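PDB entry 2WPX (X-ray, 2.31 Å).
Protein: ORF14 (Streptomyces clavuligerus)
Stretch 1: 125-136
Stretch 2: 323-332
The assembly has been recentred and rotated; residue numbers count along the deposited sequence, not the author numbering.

Stretch 1 125-136: VVESLPSGPAQD
Stretch 2 323-332: EPYDRWVFWT

Residues 125-127 and the strand 323-332 run antiparallel, their axes 4.8 Å apart at closest and 140° between directions. Val125 pairs with Val329, Val126 with Trp328 and Glu127 with Arg327, CA to CA 5.0-5.1 Å. All three of the first stretch are extended (phi/psi -117/137, -84/124, -134/174). Val125 N donates to Val329 O and Val329 N to Val125 O, both 2.8 Å. Glu127 N donates to Arg327 O and Arg327 N to Glu127 O, both 2.9 Å. Val126 with Trp328 is the non-hydrogen-bonded pair between them.

Val125, Glu127, Arg327 and Val329 share one face. Val125, Val329 and Trp331 are buried, small branched valines beside a broad indole. Val125 (chi1 t) sets CG2 tightly over the Trp331 ring, 3.0 Å from Trp331 CD1. The Trp331 side chain (chi1 m, chi2 65°) offers its ring edge to Glu127. Glu127 (m, t, chi3 46°) satisfies the buried indole: Trp331 NE1 donates to Glu127 OE2 at 3.0 Å. Glu127 OE2 is also 3.1 Å from Val329 CG2. Arg327 is extended (t, t, t), and its end leads away. Val126 and Trp328 occupy the other face, with Val126 CG2 4.3 Å from Trp328 CD1.

Beyond the pairing, the first stretch bends into a loop. Pro130 (-58/-46) and Ser131 (-62/-55) turn it, with a weak Gly132 N to Leu129 O hydrogen bond (3.3 Å). Tyr325 (-112/-51) breaks the extended pattern opposite. Leu129 (m, t) pushes CD1 against that backbone, 3.3 Å from Tyr325 C and 3.8 Å from Pro324 CB. Leu129 CD2 is 3.8 Å from Arg327 CB. Pro133 lays CG over one face of the Tyr325 ring (chi1 t, chi2 82°), 4.1 Å from the centroid. Gly132 suits the tight turn: a CB would clash with Pro133 CD.

One water links Ser128 O (2.9 Å) and Arg327 NH1 (3.1 Å). Another joins Leu129 N (2.6 Å), Pro133 O (2.9 Å) and Tyr325 O (2.8 Å). The contact buries 749 Å², both sides summed.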

# COMPACT_ATOMS: atom_id res chain seq x y z
N VAL A 125 -7.78 -8.81 0.96
CA VAL A 125 -8.61 -9.04 2.10
C VAL A 125 -7.73 -9.21 3.29
O VAL A 125 -6.70 -9.91 3.24
CB VAL A 125 -9.46 -10.30 1.91
CG1 VAL A 125 -10.31 -10.51 3.15
CG2 VAL A 125 -10.31 -10.19 0.60
N VAL A 126 -8.11 -8.59 4.40
CA VAL A 126 -7.34 -8.81 5.60
C VAL A 126 -7.70 -10.07 6.43
O VAL A 126 -8.83 -10.23 6.89
CB VAL A 126 -7.40 -7.62 6.47
CG1 VAL A 126 -6.64 -7.96 7.80
CG2 VAL A 126 -6.83 -6.41 5.69
N GLU A 127 -6.71 -10.93 6.66
CA GLU A 127 -6.95 -12.21 7.27
C GLU A 127 -5.91 -12.42 8.34
O GLU A 127 -5.04 -11.58 8.50
CB GLU A 127 -6.94 -13.34 6.21
CG GLU A 127 -7.99 -13.11 5.09
CD GLU A 127 -8.29 -14.39 4.36
OE1 GLU A 127 -8.50 -15.39 5.09
OE2 GLU A 127 -8.27 -14.42 3.09
N SER A 128 -6.05 -13.51 9.11
CA SER A 128 -5.07 -13.91 10.12
C SER A 128 -3.84 -14.65 9.63
O SER A 128 -3.85 -15.39 8.67
CB SER A 128 -5.71 -14.77 11.21
OG SER A 128 -6.96 -14.25 11.59
N LEU A 129 -2.77 -14.46 10.38
CA LEU A 129 -1.55 -15.21 10.20
C LEU A 129 -1.62 -16.48 10.99
O LEU A 129 -2.30 -16.56 11.97
CB LEU A 129 -0.39 -14.38 10.72
CG LEU A 129 -0.17 -13.19 9.81
CD1 LEU A 129 0.67 -12.24 10.59
CD2 LEU A 129 0.52 -13.63 8.48
N PRO A 130 -0.92 -17.51 10.56
CA PRO A 130 -0.90 -18.68 11.41
C PRO A 130 -0.35 -18.31 12.77
O PRO A 130 -0.89 -18.70 13.80
CB PRO A 130 0.07 -19.62 10.70
CG PRO A 130 0.58 -18.93 9.52
CD PRO A 130 -0.32 -17.76 9.24
N SER A 131 0.74 -17.56 12.79
CA SER A 131 1.28 -17.11 14.06
C SER A 131 0.27 -16.22 14.80
O SER A 131 -0.13 -16.49 15.94
CB SER A 131 2.56 -16.30 13.79
OG SER A 131 2.69 -16.03 12.38
N GLY A 132 -0.17 -15.17 14.09
CA GLY A 132 -0.52 -13.90 14.70
C GLY A 132 -1.83 -13.74 15.42
O GLY A 132 -2.60 -14.70 15.56
N PRO A 133 -2.07 -12.52 15.91
CA PRO A 133 -3.32 -12.08 16.53
C PRO A 133 -4.49 -12.37 15.60
O PRO A 133 -4.46 -12.08 14.38
CB PRO A 133 -3.12 -10.57 16.73
CG PRO A 133 -1.62 -10.40 16.79
CD PRO A 133 -1.08 -11.42 15.83
N ALA A 134 -5.48 -13.02 16.18
CA ALA A 134 -6.61 -13.51 15.41
C ALA A 134 -7.33 -12.29 14.89
O ALA A 134 -7.52 -11.29 15.60
CB ALA A 134 -7.55 -14.42 16.26
N GLN A 135 -7.71 -12.37 13.63
CA GLN A 135 -8.22 -11.19 12.95
C GLN A 135 -9.74 -11.33 12.71
O GLN A 135 -10.28 -12.44 12.71
CB GLN A 135 -7.43 -10.97 11.64
CG GLN A 135 -5.95 -10.64 11.84
CD GLN A 135 -5.72 -9.30 12.56
OE1 GLN A 135 -4.83 -9.16 13.43
NE2 GLN A 135 -6.46 -8.30 12.17
N ASP A 136 -10.43 -10.22 12.49
CA ASP A 136 -11.83 -10.31 12.07
C ASP A 136 -12.05 -11.18 10.81
O ASP A 136 -11.58 -10.86 9.73
CB ASP A 136 -12.41 -8.92 11.87
CG ASP A 136 -13.95 -8.91 11.77
OD1 ASP A 136 -14.50 -7.78 11.81
OD2 ASP A 136 -14.61 -9.98 11.62
N GLU A 323 7.46 -7.31 13.48
CA GLU A 323 6.66 -8.47 13.88
C GLU A 323 5.44 -8.61 12.98
O GLU A 323 4.70 -7.65 12.74
CB GLU A 323 6.25 -8.39 15.36
CG GLU A 323 7.43 -8.32 16.29
CD GLU A 323 7.05 -8.15 17.78
OE1 GLU A 323 6.32 -7.20 18.13
OE2 GLU A 323 7.49 -8.98 18.61
N PRO A 324 5.26 -9.81 12.43
CA PRO A 324 4.11 -10.08 11.57
C PRO A 324 2.83 -9.93 12.39
O PRO A 324 2.69 -10.51 13.45
CB PRO A 324 4.33 -11.54 11.13
CG PRO A 324 5.79 -11.79 11.37
CD PRO A 324 6.17 -10.96 12.57
N TYR A 325 1.91 -9.13 11.88
CA TYR A 325 0.68 -8.85 12.58
C TYR A 325 -0.58 -9.43 11.90
O TYR A 325 -1.36 -10.09 12.55
CB TYR A 325 0.53 -7.36 12.75
CG TYR A 325 -0.48 -7.07 13.79
CD1 TYR A 325 -0.12 -7.08 15.14
CD2 TYR A 325 -1.79 -6.77 13.45
CE1 TYR A 325 -1.05 -6.82 16.12
CE2 TYR A 325 -2.72 -6.49 14.42
CZ TYR A 325 -2.35 -6.52 15.76
OH TYR A 325 -3.28 -6.23 16.75
N ASP A 326 -0.78 -9.16 10.60
CA ASP A 326 -1.90 -9.73 9.87
C ASP A 326 -1.51 -10.08 8.42
O ASP A 326 -0.37 -9.80 7.99
CB ASP A 326 -3.11 -8.82 9.94
CG ASP A 326 -2.79 -7.43 9.45
OD1 ASP A 326 -3.43 -6.45 9.91
OD2 ASP A 326 -1.87 -7.29 8.62
N ARG A 327 -2.44 -10.67 7.68
CA ARG A 327 -2.15 -11.28 6.39
C ARG A 327 -2.97 -10.59 5.28
O ARG A 327 -4.16 -10.30 5.48
CB ARG A 327 -2.51 -12.76 6.42
CG ARG A 327 -2.02 -13.54 5.20
CD ARG A 327 -2.21 -15.05 5.36
NE ARG A 327 -1.56 -15.83 4.31
CZ ARG A 327 -2.15 -16.79 3.59
NH1 ARG A 327 -3.43 -17.10 3.81
NH2 ARG A 327 -1.47 -17.45 2.66
N TRP A 328 -2.34 -10.32 4.13
CA TRP A 328 -3.00 -9.60 3.05
C TRP A 328 -3.30 -10.57 1.92
O TRP A 328 -2.40 -10.87 1.16
CB TRP A 328 -2.08 -8.48 2.53
CG TRP A 328 -2.11 -7.28 3.37
CD1 TRP A 328 -2.79 -7.13 4.53
CD2 TRP A 328 -1.39 -6.05 3.15
NE1 TRP A 328 -2.56 -5.87 5.05
CE2 TRP A 328 -1.73 -5.17 4.21
CE3 TRP A 328 -0.50 -5.59 2.16
CZ2 TRP A 328 -1.21 -3.84 4.31
CZ3 TRP A 328 0.00 -4.26 2.25
CH2 TRP A 328 -0.36 -3.41 3.30
N VAL A 329 -4.53 -11.09 1.84
CA VAL A 329 -4.84 -12.22 0.97
C VAL A 329 -5.55 -11.75 -0.33
O VAL A 329 -6.50 -10.96 -0.26
CB VAL A 329 -5.73 -13.27 1.67
CG1 VAL A 329 -5.82 -14.52 0.80
CG2 VAL A 329 -5.26 -13.59 3.03
N PHE A 330 -5.07 -12.24 -1.48
CA PHE A 330 -5.59 -11.77 -2.77
C PHE A 330 -6.74 -12.61 -3.22
O PHE A 330 -6.66 -13.85 -3.26
CB PHE A 330 -4.47 -11.70 -3.82
CG PHE A 330 -3.31 -10.88 -3.35
CD1 PHE A 330 -3.41 -9.51 -3.24
CD2 PHE A 330 -2.13 -11.50 -2.92
CE1 PHE A 330 -2.32 -8.74 -2.73
CE2 PHE A 330 -1.07 -10.74 -2.40
CZ PHE A 330 -1.16 -9.37 -2.31
N TRP A 331 -7.86 -11.94 -3.50
CA TRP A 331 -9.06 -12.64 -3.93
C TRP A 331 -9.46 -12.11 -5.28
O TRP A 331 -9.12 -10.98 -5.64
CB TRP A 331 -10.23 -12.42 -2.95
CG TRP A 331 -10.18 -13.09 -1.52
CD1 TRP A 331 -9.31 -12.84 -0.52
CD2 TRP A 331 -11.10 -14.04 -0.99
NE1 TRP A 331 -9.63 -13.54 0.61
CE2 TRP A 331 -10.71 -14.32 0.34
CE3 TRP A 331 -12.20 -14.72 -1.53
CZ2 TRP A 331 -11.41 -15.21 1.17
CZ3 TRP A 331 -12.90 -15.61 -0.71
CH2 TRP A 331 -12.49 -15.85 0.62
N THR A 332 -10.29 -12.88 -5.98
CA THR A 332 -10.66 -12.55 -7.34
C THR A 332 -12.07 -13.06 -7.61
O THR A 332 -12.54 -14.04 -6.97
CB THR A 332 -9.66 -13.19 -8.37
OG1 THR A 332 -10.05 -12.82 -9.69
CG2 THR A 332 -9.68 -14.76 -8.30
O HOH W 1 -5.01 -16.74 6.42
O HOH W 2 -2.70 -12.52 12.15